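PDB 4NZK: AlgX/AlgJ SGNH hydrolase-like domain-containing protein from Eubacterium siraeum, which is of unknown function but belongs to the DHHW family of the SGNH hydrolase clan and is possibly a secreted or lipid-linked hydrolase-like protein. Local coordinates for residues G69-G73 against Y158-D162; W165-G169 against D218-Y223; P51-D55 against V65-G69; W72-L76 against T109-L115. All coordinates share one frame; numbering follows the deposited sequence. Where two conformers were deposited one is given.

Contact 1 of 4, residues G69-G73 against Y158-D162; sequences GHTWG and YTRTD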
loop_
_atom_site.group_PDB
_atom_site.type_symbol
_atom_site.label_atom_id
_atom_site.label_comp_id
_atom_site.label_asym_id
_atom_site.label_seq_id
_atom_site.Cartn_x
_atom_site.Cartn_y
_atom_site.Cartn_z
ATOM N N GLY A 69 -27.287 -3.469 2.020
ATOM C CA GLY A 69 -27.380 -4.746 2.729
ATOM C C GLY A 69 -26.095 -5.281 3.340
ATOM O O GLY A 69 -26.092 -6.392 3.874
ATOM N N HIS A 70 -24.993 -4.518 3.271
ATOM C CA HIS A 70 -23.717 -4.964 3.851
ATOM C C HIS A 70 -23.208 -3.903 4.824
ATOM O O HIS A 70 -23.328 -2.714 4.574
ATOM C CB HIS A 70 -22.617 -5.207 2.797
ATOM C CG HIS A 70 -22.648 -6.563 2.136
ATOM N ND1 HIS A 70 -22.334 -7.734 2.796
ATOM C CD2 HIS A 70 -22.887 -6.916 0.852
ATOM C CE1 HIS A 70 -22.410 -8.751 1.958
ATOM N NE2 HIS A 70 -22.745 -8.281 0.770
ATOM N N THR A 71 -22.622 -4.359 5.908
ATOM C CA THR A 71 -22.048 -3.456 6.890
ATOM C C THR A 71 -20.632 -3.096 6.475
ATOM O O THR A 71 -19.785 -3.961 6.182
ATOM C CB THR A 71 -22.014 -4.107 8.276
ATOM O OG1 THR A 71 -23.353 -4.489 8.643
ATOM C CG2 THR A 71 -21.445 -3.149 9.326
ATOM N N TRP A 72 -20.364 -1.805 6.552
ATOM C CA TRP A 72 -19.031 -1.287 6.350
ATOM C C TRP A 72 -18.513 -0.621 7.625
ATOM O O TRP A 72 -19.281 -0.044 8.386
ATOM C CB TRP A 72 -19.069 -0.174 5.317
ATOM C CG TRP A 72 -19.301 -0.582 3.927
ATOM C CD1 TRP A 72 -20.453 -1.086 3.398
ATOM C CD2 TRP A 72 -18.392 -0.412 2.836
ATOM N NE1 TRP A 72 -20.290 -1.290 2.060
ATOM C CE2 TRP A 72 -19.043 -0.878 1.686
ATOM C CE3 TRP A 72 -17.070 0.042 2.731
ATOM C CZ2 TRP A 72 -18.429 -0.871 0.419
ATOM C CZ3 TRP A 72 -16.475 0.060 1.484
ATOM C CH2 TRP A 72 -17.156 -0.414 0.354
ATOM N N GLY A 73 -17.195 -0.678 7.807
ATOM C CA GLY A 73 -16.480 0.182 8.740
ATOM C C GLY A 73 -15.601 1.060 7.860
ATOM O O GLY A 73 -14.801 0.539 7.064
ATOM N N TYR A 158 -12.129 -2.379 -2.499
ATOM C CA TYR A 158 -11.852 -2.119 -1.085
ATOM C C TYR A 158 -12.576 -3.129 -0.209
ATOM O O TYR A 158 -13.635 -3.610 -0.538
ATOM C CB TYR A 158 -12.268 -0.707 -0.653
ATOM C CG TYR A 158 -11.295 0.385 -1.029
ATOM C CD1 TYR A 158 -11.369 1.031 -2.258
ATOM C CD2 TYR A 158 -10.267 0.760 -0.125
ATOM C CE1 TYR A 158 -10.459 1.994 -2.587
ATOM C CE2 TYR A 158 -9.363 1.761 -0.463
ATOM C CZ TYR A 158 -9.481 2.362 -1.705
ATOM O OH TYR A 158 -8.601 3.343 -2.146
ATOM N N THR A 159 -11.958 -3.477 0.908
ATOM C CA THR A 159 -12.665 -4.323 1.881
ATOM C C THR A 159 -13.676 -3.479 2.648
ATOM O O THR A 159 -13.557 -2.244 2.697
ATOM C CB THR A 159 -11.709 -4.941 2.869
ATOM O OG1 THR A 159 -11.187 -3.909 3.688
ATOM C CG2 THR A 159 -10.578 -5.666 2.129
ATOM N N ARG A 160 -14.692 -4.146 3.206
ATOM C CA ARG A 160 -15.647 -3.505 4.072
ATOM C C ARG A 160 -15.179 -3.526 5.540
ATOM O O ARG A 160 -15.610 -2.684 6.329
ATOM C CB ARG A 160 -17.000 -4.180 4.013
ATOM C CG ARG A 160 -17.719 -3.983 2.699
ATOM C CD ARG A 160 -19.133 -4.572 2.721
ATOM N NE ARG A 160 -19.045 -6.029 2.650
ATOM C CZ ARG A 160 -19.043 -6.861 3.687
ATOM N NH1 ARG A 160 -19.217 -6.455 4.941
ATOM N NH2 ARG A 160 -18.862 -8.138 3.471
ATOM N N THR A 161 -14.333 -4.490 5.909
ATOM C CA THR A 161 -14.030 -4.736 7.317
ATOM C C THR A 161 -12.542 -4.572 7.677
ATOM O O THR A 161 -12.105 -4.934 8.771
ATOM C CB THR A 161 -14.444 -6.153 7.760
ATOM O OG1 THR A 161 -13.571 -7.139 7.192
ATOM C CG2 THR A 161 -15.928 -6.447 7.419
ATOM N N ASP A 162 -11.768 -4.043 6.742
ATOM C CA ASP A 162 -10.327 -3.874 6.952
ATOM C C ASP A 162 -9.896 -2.465 6.589
ATOM O O ASP A 162 -10.574 -1.767 5.822
ATOM C CB ASP A 162 -9.556 -4.902 6.150
ATOM C CG ASP A 162 -8.092 -5.038 6.566
ATOM O OD1 ASP A 162 -7.791 -5.281 7.772
ATOM O OD2 ASP A 162 -7.241 -4.969 5.642
#
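Arg160 lies across the side chain of Trp72, and its polar end carries on to the backbone of the same strand. Its CG sits 3.6 Å from the centroid of the five-membered ring of Trp72, only 14° off the normal, a close CH-pi contact over one face. Farther along the indole, Trp72 CZ3 approaches Thr159 O at 3.9 Å. Arg160 CD packs beside Trp72 NE1 at 3.5 Å, after which the bend at the third torsion (chi3 -74°) swings the guanidinium toward the strand. There NH1 gives a hydrogen bond of 2.8 Å to Thr71 O, which lies almost in the guanidinium plane, and NH1 also hydrogen-bonds to Asp216 O. One residue on from Trp72, Gly73 N donates to Arg160 O at 3.0 Å in a nearly straight bond. The edge strand 70-75 of the small three-stranded antiparallel sheet thus meets the loop that runs into the Asp-His-His-Trp sequence, starting at Asp162, from which the DHHW family takes its name. The outer side of the contact is looser and faces solvent. His70 ND1 lies over the guanidinium face, 3.5 Å from Arg160 CZ, with the ring and guanidinium planes 19° apart; His70 is modelled in two conformations, so this layering is less certain than the packing on Trp72. In the conformer described, Asp216 OD1 takes the hydrogen bond at ND1.

Contact 2 of 4, residues W165-G169 against D218-Y223; sequences WEPLG and DTFTYY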
loop_
_atom_site.group_PDB
_atom_site.type_symbol
_atom_site.label_atom_id
_atom_site.label_comp_id
_atom_site.label_asym_id
_atom_site.label_seq_id
_atom_site.Cartn_x
_atom_site.Cartn_y
_atom_site.Cartn_z
ATOM N N TRP A 165 -7.306 -1.710 1.142
ATOM C CA TRP A 165 -7.917 -2.144 -0.112
ATOM C C TRP A 165 -7.845 -3.669 -0.246
ATOM O O TRP A 165 -7.062 -4.363 0.434
ATOM C CB TRP A 165 -7.227 -1.518 -1.323
ATOM C CG TRP A 165 -5.718 -1.464 -1.304
ATOM C CD1 TRP A 165 -4.828 -2.246 -0.580
ATOM C CD2 TRP A 165 -4.923 -0.583 -2.082
ATOM N NE1 TRP A 165 -3.538 -1.869 -0.873
ATOM C CE2 TRP A 165 -3.575 -0.870 -1.804
ATOM C CE3 TRP A 165 -5.237 0.416 -3.013
ATOM C CZ2 TRP A 165 -2.546 -0.180 -2.386
ATOM C CZ3 TRP A 165 -4.223 1.090 -3.612
ATOM C CH2 TRP A 165 -2.888 0.806 -3.297
ATOM N N GLU A 166 -8.692 -4.195 -1.121
ATOM C CA GLU A 166 -8.501 -5.551 -1.589
ATOM C C GLU A 166 -7.334 -5.556 -2.560
ATOM O O GLU A 166 -7.002 -4.507 -3.153
ATOM C CB GLU A 166 -9.741 -6.025 -2.350
ATOM C CG GLU A 166 -10.982 -6.340 -1.491
ATOM C CD GLU A 166 -11.073 -7.792 -1.024
ATOM O OE1 GLU A 166 -10.342 -8.665 -1.547
ATOM O OE2 GLU A 166 -11.974 -8.076 -0.172
ATOM N N PRO A 167 -6.727 -6.724 -2.777
ATOM C CA PRO A 167 -5.690 -6.826 -3.784
ATOM C C PRO A 167 -6.130 -6.295 -5.157
ATOM O O PRO A 167 -5.304 -5.696 -5.850
ATOM C CB PRO A 167 -5.356 -8.315 -3.784
ATOM C CG PRO A 167 -5.600 -8.718 -2.329
ATOM C CD PRO A 167 -6.851 -7.967 -1.970
ATOM N N LEU A 168 -7.406 -6.385 -5.519
ATOM C CA LEU A 168 -7.849 -5.838 -6.813
ATOM C C LEU A 168 -7.624 -4.321 -6.863
ATOM O O LEU A 168 -7.253 -3.786 -7.892
ATOM C CB LEU A 168 -9.310 -6.198 -7.076
ATOM C CG LEU A 168 -9.969 -5.678 -8.379
ATOM C CD1 LEU A 168 -9.261 -6.212 -9.600
ATOM C CD2 LEU A 168 -11.448 -5.987 -8.452
ATOM N N GLY A 169 -7.916 -3.633 -5.760
ATOM C CA GLY A 169 -7.649 -2.198 -5.671
ATOM C C GLY A 169 -6.166 -1.928 -5.846
ATOM O O GLY A 169 -5.764 -1.028 -6.603
ATOM N N ASP A 218 -15.667 -10.070 4.911
ATOM C CA ASP A 218 -15.278 -9.947 3.515
ATOM C C ASP A 218 -14.857 -11.284 2.935
ATOM O O ASP A 218 -14.477 -12.224 3.650
ATOM C CB ASP A 218 -14.063 -9.032 3.393
ATOM C CG ASP A 218 -14.400 -7.560 3.544
ATOM O OD1 ASP A 218 -14.935 -6.958 2.567
ATOM O OD2 ASP A 218 -14.027 -6.963 4.611
ATOM N N THR A 219 -14.823 -11.312 1.607
ATOM C CA THR A 219 -14.110 -12.338 0.895
ATOM C C THR A 219 -12.838 -11.650 0.422
ATOM O O THR A 219 -12.898 -10.583 -0.209
ATOM C CB THR A 219 -14.888 -12.802 -0.352
ATOM O OG1 THR A 219 -16.129 -13.396 0.067
ATOM C CG2 THR A 219 -14.062 -13.793 -1.160
ATOM N N PHE A 220 -11.699 -12.232 0.754
ATOM C CA PHE A 220 -10.423 -11.709 0.368
ATOM C C PHE A 220 -9.871 -12.487 -0.809
ATOM O O PHE A 220 -9.546 -13.661 -0.685
ATOM C CB PHE A 220 -9.495 -11.825 1.564
ATOM C CG PHE A 220 -8.165 -11.183 1.379
ATOM C CD1 PHE A 220 -7.992 -9.826 1.628
ATOM C CD2 PHE A 220 -7.073 -11.940 1.009
ATOM C CE1 PHE A 220 -6.717 -9.238 1.505
ATOM C CE2 PHE A 220 -5.812 -11.380 0.895
ATOM C CZ PHE A 220 -5.631 -10.028 1.133
ATOM N N THR A 221 -9.684 -11.800 -1.931
ATOM C CA THR A 221 -9.195 -12.444 -3.142
ATOM C C THR A 221 -7.849 -11.889 -3.482
ATOM O O THR A 221 -7.683 -10.656 -3.561
ATOM C CB THR A 221 -10.165 -12.200 -4.300
ATOM O OG1 THR A 221 -11.469 -12.661 -3.912
ATOM C CG2 THR A 221 -9.689 -12.911 -5.555
ATOM N N TYR A 222 -6.881 -12.780 -3.689
ATOM C CA TYR A 222 -5.533 -12.359 -4.073
ATOM C C TYR A 222 -5.045 -13.145 -5.280
ATOM O O TYR A 222 -5.744 -14.043 -5.773
ATOM C CB TYR A 222 -4.564 -12.428 -2.906
ATOM C CG TYR A 222 -4.203 -13.812 -2.396
ATOM C CD1 TYR A 222 -5.032 -14.484 -1.511
ATOM C CD2 TYR A 222 -2.998 -14.404 -2.764
ATOM C CE1 TYR A 222 -4.677 -15.727 -1.016
ATOM C CE2 TYR A 222 -2.618 -15.633 -2.274
ATOM C CZ TYR A 222 -3.465 -16.303 -1.389
ATOM O OH TYR A 222 -3.120 -17.555 -0.876
ATOM N N TYR A 223 -3.891 -12.761 -5.789
ATOM C CA TYR A 223 -3.458 -13.176 -7.109
ATOM C C TYR A 223 -1.970 -13.447 -7.139
ATOM O O TYR A 223 -1.159 -12.614 -6.704
ATOM C CB TYR A 223 -3.780 -12.065 -8.161
ATOM C CG TYR A 223 -5.176 -11.509 -8.035
ATOM C CD1 TYR A 223 -6.270 -12.109 -8.633
ATOM C CD2 TYR A 223 -5.398 -10.383 -7.244
ATOM C CE1 TYR A 223 -7.554 -11.583 -8.462
ATOM C CE2 TYR A 223 -6.654 -9.844 -7.085
ATOM C CZ TYR A 223 -7.724 -10.434 -7.661
ATOM O OH TYR A 223 -8.955 -9.865 -7.422
HETATM O O HOH W 1 -9.147 -8.738 -4.820
#
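The side chains of Phe220 and Pro167 cross at about a right angle, and Pro167 CD is 4.2 Å from the centroid of the Phe220 ring in an off-centre CH-pi contact. The Tyr223 ring has the amide Leu168 N at its edge, in the ring plane, while Pro167 CB approaches it obliquely at 3.9 Å from CE2. Pro167, the first residue of helix 167-180, is thereby wedged between two aromatic side chains of one strand. The third flat group is the carboxylate of Glu166, at the N-cap position. A bend at its second torsion (chi2 -91°) turns it along the strand, where Thr221 N donates to the syn lone pair of OE1 at 3.2 Å and 169°. OE2 lies 4.2 Å from Asp218 OD1, a like charge probably offset by the hydrogen bonds of Asp218 to Thr161 OG1, Arg160 N and Tyr156 OH. A water accepts from Leu168 N at 3.0 Å, donates to Thr221 O at 2.7 Å, and bonds to Tyr223 OH at 2.8 Å. Strand 218-224 pairs with strand 192-199, whose Phe199 meets Phe220 edge-to-face; its edge away from 192-199 faces the N-terminal end of helix 167-180.

Contact 3 of 4, residues P51-D55 against V65-G69; sequences PVGVD and VDIDG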
loop_
_atom_site.group_PDB
_atom_site.type_symbol
_atom_site.label_atom_id
_atom_site.label_comp_id
_atom_site.label_asym_id
_atom_site.label_seq_id
_atom_site.Cartn_x
_atom_site.Cartn_y
_atom_site.Cartn_z
ATOM N N PRO A 51 -23.651 6.461 -2.198
ATOM C CA PRO A 51 -24.510 5.437 -1.555
ATOM C C PRO A 51 -25.483 5.964 -0.481
ATOM O O PRO A 51 -25.322 7.072 0.028
ATOM C CB PRO A 51 -23.506 4.449 -0.917
ATOM C CG PRO A 51 -22.103 4.967 -1.190
ATOM C CD PRO A 51 -22.209 6.311 -1.882
ATOM N N VAL A 52 -26.489 5.161 -0.154
ATOM C CA VAL A 52 -27.452 5.435 0.929
ATOM C C VAL A 52 -27.098 4.595 2.163
ATOM O O VAL A 52 -26.839 3.395 2.017
ATOM C CB VAL A 52 -28.886 5.035 0.536
ATOM C CG1 VAL A 52 -28.925 3.735 -0.270
ATOM C CG2 VAL A 52 -29.799 4.915 1.764
ATOM N N GLY A 53 -27.129 5.183 3.366
ATOM C CA GLY A 53 -26.744 4.460 4.591
ATOM C C GLY A 53 -27.805 4.238 5.656
ATOM O O GLY A 53 -28.687 5.070 5.855
ATOM N N VAL A 54 -27.686 3.121 6.374
ATOM C CA VAL A 54 -28.623 2.742 7.415
ATOM C C VAL A 54 -27.881 2.439 8.719
ATOM O O VAL A 54 -26.866 1.725 8.699
ATOM C CB VAL A 54 -29.405 1.461 6.995
ATOM C CG1 VAL A 54 -30.382 1.036 8.087
ATOM C CG2 VAL A 54 -30.111 1.675 5.671
ATOM N N ASP A 55 -28.408 2.940 9.841
ATOM C CA ASP A 55 -27.907 2.606 11.195
ATOM C C ASP A 55 -26.414 2.985 11.321
ATOM O O ASP A 55 -25.583 2.208 11.775
ATOM C CB ASP A 55 -28.142 1.113 11.561
ATOM C CG ASP A 55 -29.635 0.745 11.689
ATOM O OD1 ASP A 55 -30.500 1.652 11.667
ATOM O OD2 ASP A 55 -29.930 -0.466 11.805
ATOM N N VAL A 65 -21.712 1.495 9.205
ATOM C CA VAL A 65 -22.964 1.794 8.509
ATOM C C VAL A 65 -23.305 0.693 7.522
ATOM O O VAL A 65 -22.418 0.041 6.990
ATOM C CB VAL A 65 -22.826 3.161 7.799
ATOM C CG1 VAL A 65 -21.693 3.137 6.783
ATOM C CG2 VAL A 65 -24.135 3.660 7.196
ATOM N N ASP A 66 -24.606 0.442 7.333
ATOM C CA ASP A 66 -25.025 -0.537 6.350
ATOM C C ASP A 66 -25.317 0.140 5.013
ATOM O O ASP A 66 -26.023 1.153 4.938
ATOM C CB ASP A 66 -26.254 -1.314 6.843
ATOM C CG ASP A 66 -25.952 -2.267 8.000
ATOM O OD1 ASP A 66 -24.840 -2.256 8.546
ATOM O OD2 ASP A 66 -26.861 -3.042 8.380
ATOM N N ILE A 67 -24.742 -0.413 3.965
ATOM C CA ILE A 67 -24.921 0.118 2.612
ATOM C C ILE A 67 -25.286 -1.039 1.703
ATOM O O ILE A 67 -24.531 -2.010 1.599
ATOM C CB ILE A 67 -23.622 0.753 2.082
ATOM C CG1 ILE A 67 -23.116 1.858 3.008
ATOM C CG2 ILE A 67 -23.846 1.335 0.682
ATOM C CD1 ILE A 67 -21.725 2.382 2.636
ATOM N N ASP A 68 -26.462 -0.948 1.081
ATOM C CA ASP A 68 -26.918 -1.981 0.150
ATOM C C ASP A 68 -26.835 -3.378 0.764
ATOM O O ASP A 68 -26.360 -4.335 0.136
ATOM C CB ASP A 68 -26.106 -1.887 -1.155
ATOM C CG ASP A 68 -26.320 -0.546 -1.895
ATOM O OD1 ASP A 68 -27.445 0.034 -1.818
ATOM O OD2 ASP A 68 -25.362 -0.084 -2.564
ATOM N N GLY A 69 -27.287 -3.469 2.020
ATOM C CA GLY A 69 -27.380 -4.746 2.729
ATOM C C GLY A 69 -26.095 -5.281 3.340
ATOM O O GLY A 69 -26.092 -6.392 3.874
HETATM O O HOH W 2 -28.273 1.333 1.814
#
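Val54 and Asp66 form an antiparallel hydrogen-bonded pair in the beta hairpin of strands 53-59 and 62-67, the first two strands of a small three-stranded antiparallel sheet. Val54 N donates to Asp66 O at 2.9 Å, and Asp66 N returns a straighter bond (169°) to Val54 O; each donor lies in the plane of the carbonyl it meets. Beside this pair Gly53 CA comes within 3.4 Å of Asp66 O in a CA-H...O contact. The CG2 methyl of Val65, set anti to its own backbone N, reaches back to Gly53 CA at 3.8 Å and also touches Val54 O. Further toward the N terminus of the model the strands part, and contact passes to side chains: Pro51 CB rests on Ile67 CG2 at 3.5 Å. A second shell surrounds the pair. Asp66 OD1 accepts from Thr71 OG1 and forms a salt bridge with Arg212, whose NH1 also bonds to Asp55 O, so that one arginine reaches both strands. Pro116 packs against Val65 and Ile67, and Pro51 shares a backbone hydrogen bond with Glu117. Where the strands diverge, a water lies between Val52 O, at a doubtfully short distance, and Asp68 N, which donates to it at 3.0 Å.

Contact 4 of 4, residues W72-L76 against T109-L115; sequences WGISL and TAGAYYL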
loop_
_atom_site.group_PDB
_atom_site.type_symbol
_atom_site.label_atom_id
_atom_site.label_comp_id
_atom_site.label_asym_id
_atom_site.label_seq_id
_atom_site.Cartn_x
_atom_site.Cartn_y
_atom_site.Cartn_z
ATOM N N TRP A 72 -20.364 -1.805 6.552
ATOM C CA TRP A 72 -19.031 -1.287 6.350
ATOM C C TRP A 72 -18.513 -0.621 7.625
ATOM O O TRP A 72 -19.281 -0.044 8.386
ATOM C CB TRP A 72 -19.069 -0.174 5.317
ATOM C CG TRP A 72 -19.301 -0.582 3.927
ATOM C CD1 TRP A 72 -20.453 -1.086 3.398
ATOM C CD2 TRP A 72 -18.392 -0.412 2.836
ATOM N NE1 TRP A 72 -20.290 -1.290 2.060
ATOM C CE2 TRP A 72 -19.043 -0.878 1.686
ATOM C CE3 TRP A 72 -17.070 0.042 2.731
ATOM C CZ2 TRP A 72 -18.429 -0.871 0.419
ATOM C CZ3 TRP A 72 -16.475 0.060 1.484
ATOM C CH2 TRP A 72 -17.156 -0.414 0.354
ATOM N N GLY A 73 -17.195 -0.678 7.807
ATOM C CA GLY A 73 -16.480 0.182 8.740
ATOM C C GLY A 73 -15.601 1.060 7.860
ATOM O O GLY A 73 -14.801 0.539 7.064
ATOM N N ILE A 74 -15.762 2.387 8.002
ATOM C CA ILE A 74 -15.075 3.389 7.180
ATOM C C ILE A 74 -14.390 4.399 8.048
ATOM O O ILE A 74 -15.027 5.049 8.903
ATOM C CB ILE A 74 -16.086 4.108 6.268
ATOM C CG1 ILE A 74 -16.823 3.068 5.419
ATOM C CG2 ILE A 74 -15.363 5.180 5.416
ATOM C CD1 ILE A 74 -17.920 3.618 4.545
ATOM N N SER A 75 -13.090 4.569 7.831
ATOM C CA SER A 75 -12.332 5.546 8.623
ATOM C C SER A 75 -12.620 6.944 8.052
ATOM O O SER A 75 -12.487 7.180 6.853
ATOM C CB SER A 75 -10.832 5.264 8.508
ATOM O OG SER A 75 -10.445 4.032 9.036
ATOM N N LEU A 76 -13.006 7.861 8.930
ATOM C CA LEU A 76 -13.267 9.230 8.548
ATOM C C LEU A 76 -11.945 9.997 8.489
ATOM O O LEU A 76 -11.043 9.769 9.268
ATOM C CB LEU A 76 -14.259 9.878 9.519
ATOM C CG LEU A 76 -15.622 9.140 9.540
ATOM C CD1 LEU A 76 -16.484 9.584 10.709
ATOM C CD2 LEU A 76 -16.391 9.253 8.237
ATOM N N THR A 109 -8.206 5.904 1.381
ATOM C CA THR A 109 -8.931 4.809 1.968
ATOM C C THR A 109 -10.367 4.832 1.422
ATOM O O THR A 109 -10.741 5.713 0.609
ATOM C CB THR A 109 -8.893 4.898 3.490
ATOM O OG1 THR A 109 -9.439 6.163 3.890
ATOM C CG2 THR A 109 -7.458 4.755 4.010
ATOM N N ALA A 110 -11.162 3.846 1.817
ATOM C CA ALA A 110 -12.458 3.632 1.179
ATOM C C ALA A 110 -13.400 4.816 1.238
ATOM O O ALA A 110 -14.243 4.978 0.374
ATOM C CB ALA A 110 -13.144 2.388 1.738
ATOM N N GLY A 111 -13.276 5.637 2.286
ATOM C CA GLY A 111 -14.156 6.760 2.490
ATOM C C GLY A 111 -14.080 7.797 1.401
ATOM O O GLY A 111 -14.993 8.630 1.270
ATOM N N ALA A 112 -13.013 7.795 0.604
ATOM C CA ALA A 112 -13.000 8.703 -0.549
ATOM C C ALA A 112 -14.118 8.414 -1.552
ATOM O O ALA A 112 -14.585 9.335 -2.254
ATOM C CB ALA A 112 -11.709 8.601 -1.293
ATOM N N TYR A 113 -14.523 7.143 -1.627
ATOM C CA TYR A 113 -15.448 6.700 -2.642
ATOM C C TYR A 113 -16.802 6.193 -2.160
ATOM O O TYR A 113 -17.780 6.273 -2.896
ATOM C CB TYR A 113 -14.813 5.576 -3.458
ATOM C CG TYR A 113 -13.427 5.890 -3.972
ATOM C CD1 TYR A 113 -13.231 6.903 -4.888
ATOM C CD2 TYR A 113 -12.336 5.169 -3.567
ATOM C CE1 TYR A 113 -11.950 7.224 -5.350
ATOM C CE2 TYR A 113 -11.057 5.458 -4.033
ATOM C CZ TYR A 113 -10.870 6.493 -4.939
ATOM O OH TYR A 113 -9.598 6.767 -5.373
ATOM N N TYR A 114 -16.845 5.636 -0.955
ATOM C CA TYR A 114 -17.995 4.875 -0.484
ATOM C C TYR A 114 -18.769 5.442 0.702
ATOM O O TYR A 114 -19.702 4.804 1.164
ATOM C CB TYR A 114 -17.512 3.480 -0.115
ATOM C CG TYR A 114 -17.010 2.705 -1.324
ATOM C CD1 TYR A 114 -17.885 2.212 -2.268
ATOM C CD2 TYR A 114 -15.683 2.461 -1.510
ATOM C CE1 TYR A 114 -17.432 1.491 -3.367
ATOM C CE2 TYR A 114 -15.219 1.725 -2.589
ATOM C CZ TYR A 114 -16.097 1.251 -3.524
ATOM O OH TYR A 114 -15.585 0.531 -4.571
ATOM N N LEU A 115 -18.397 6.620 1.176
ATOM C CA LEU A 115 -19.139 7.238 2.263
ATOM C C LEU A 115 -20.545 7.560 1.793
ATOM O O LEU A 115 -20.710 8.159 0.718
ATOM C CB LEU A 115 -18.373 8.481 2.750
ATOM C CG LEU A 115 -18.633 9.032 4.125
ATOM C CD1 LEU A 115 -18.347 7.983 5.213
ATOM C CD2 LEU A 115 -17.786 10.269 4.310
HETATM O O HOH W 3 -11.852 5.503 4.776
#
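Aromatic contact joins Trp72 and Tyr114, whose rings lie obliquely, with planes at 33° and centroids 4.8 Å apart. Trp72 CH2 is the touching atom, 3.5 Å from Tyr114 CG and over one face of the tyrosine; Tyr113 CB covers the opposite face. In return, Tyr114 CB makes a CH-pi contact over the six-membered ring of Trp72, on the face opposite to Arg160, so the indole is sandwiched. Ala110 CB stands at the edge of the indole, 4.1 Å from Trp72 CZ3. Aliphatic packing follows along the strand. Ile74 CG2, anti to its backbone N, presses on Gly111 CA at 3.5 Å, and Leu115 CD1 touches both this methyl and Leu76 CD2. Polar contact across the interface goes through one water, which donates to Ser75 O at 2.7 Å, accepts from Gly111 N at 2.9 Å and hydrogen-bonds with Thr109 OG1. The Thr109 side chain lies about 4 Å from an unidentified bound molecule, probably from the crystallisation liquor. The short, weakly bonded helix 111-114, whose Tyr113 N and Tyr114 N both donate to Ala110 O, follows strand 101-107 of the seven-stranded sheet and sits between strand 70-75 and helices 126-136 and 145-150.

From the N terminus, contact 3 comes first, closing the short hairpin of strands 53-59 and 62-67. Strand 70-75 then completes this small sheet and starts two longer loops: that of contact 4 ends at 109-115, within the longer one that contact 1 closes at 158-162, and the two share Trp72 and Gly73. Contact 2 follows in series, closing its own 48-residue loop between 165-169 and strand 218-224. Contacts 1 and 2 touch where Asp218 accepts from Arg160 N and bonds to Thr161 OG1; contact 3 meets contacts 1 and 4 through the Val65-Trp72 backbone bond and shares Gly69 with contact 1. Together they connect the N-terminal sheet with loop 158-162, the start of helix 167-180 and the two-stranded sheet.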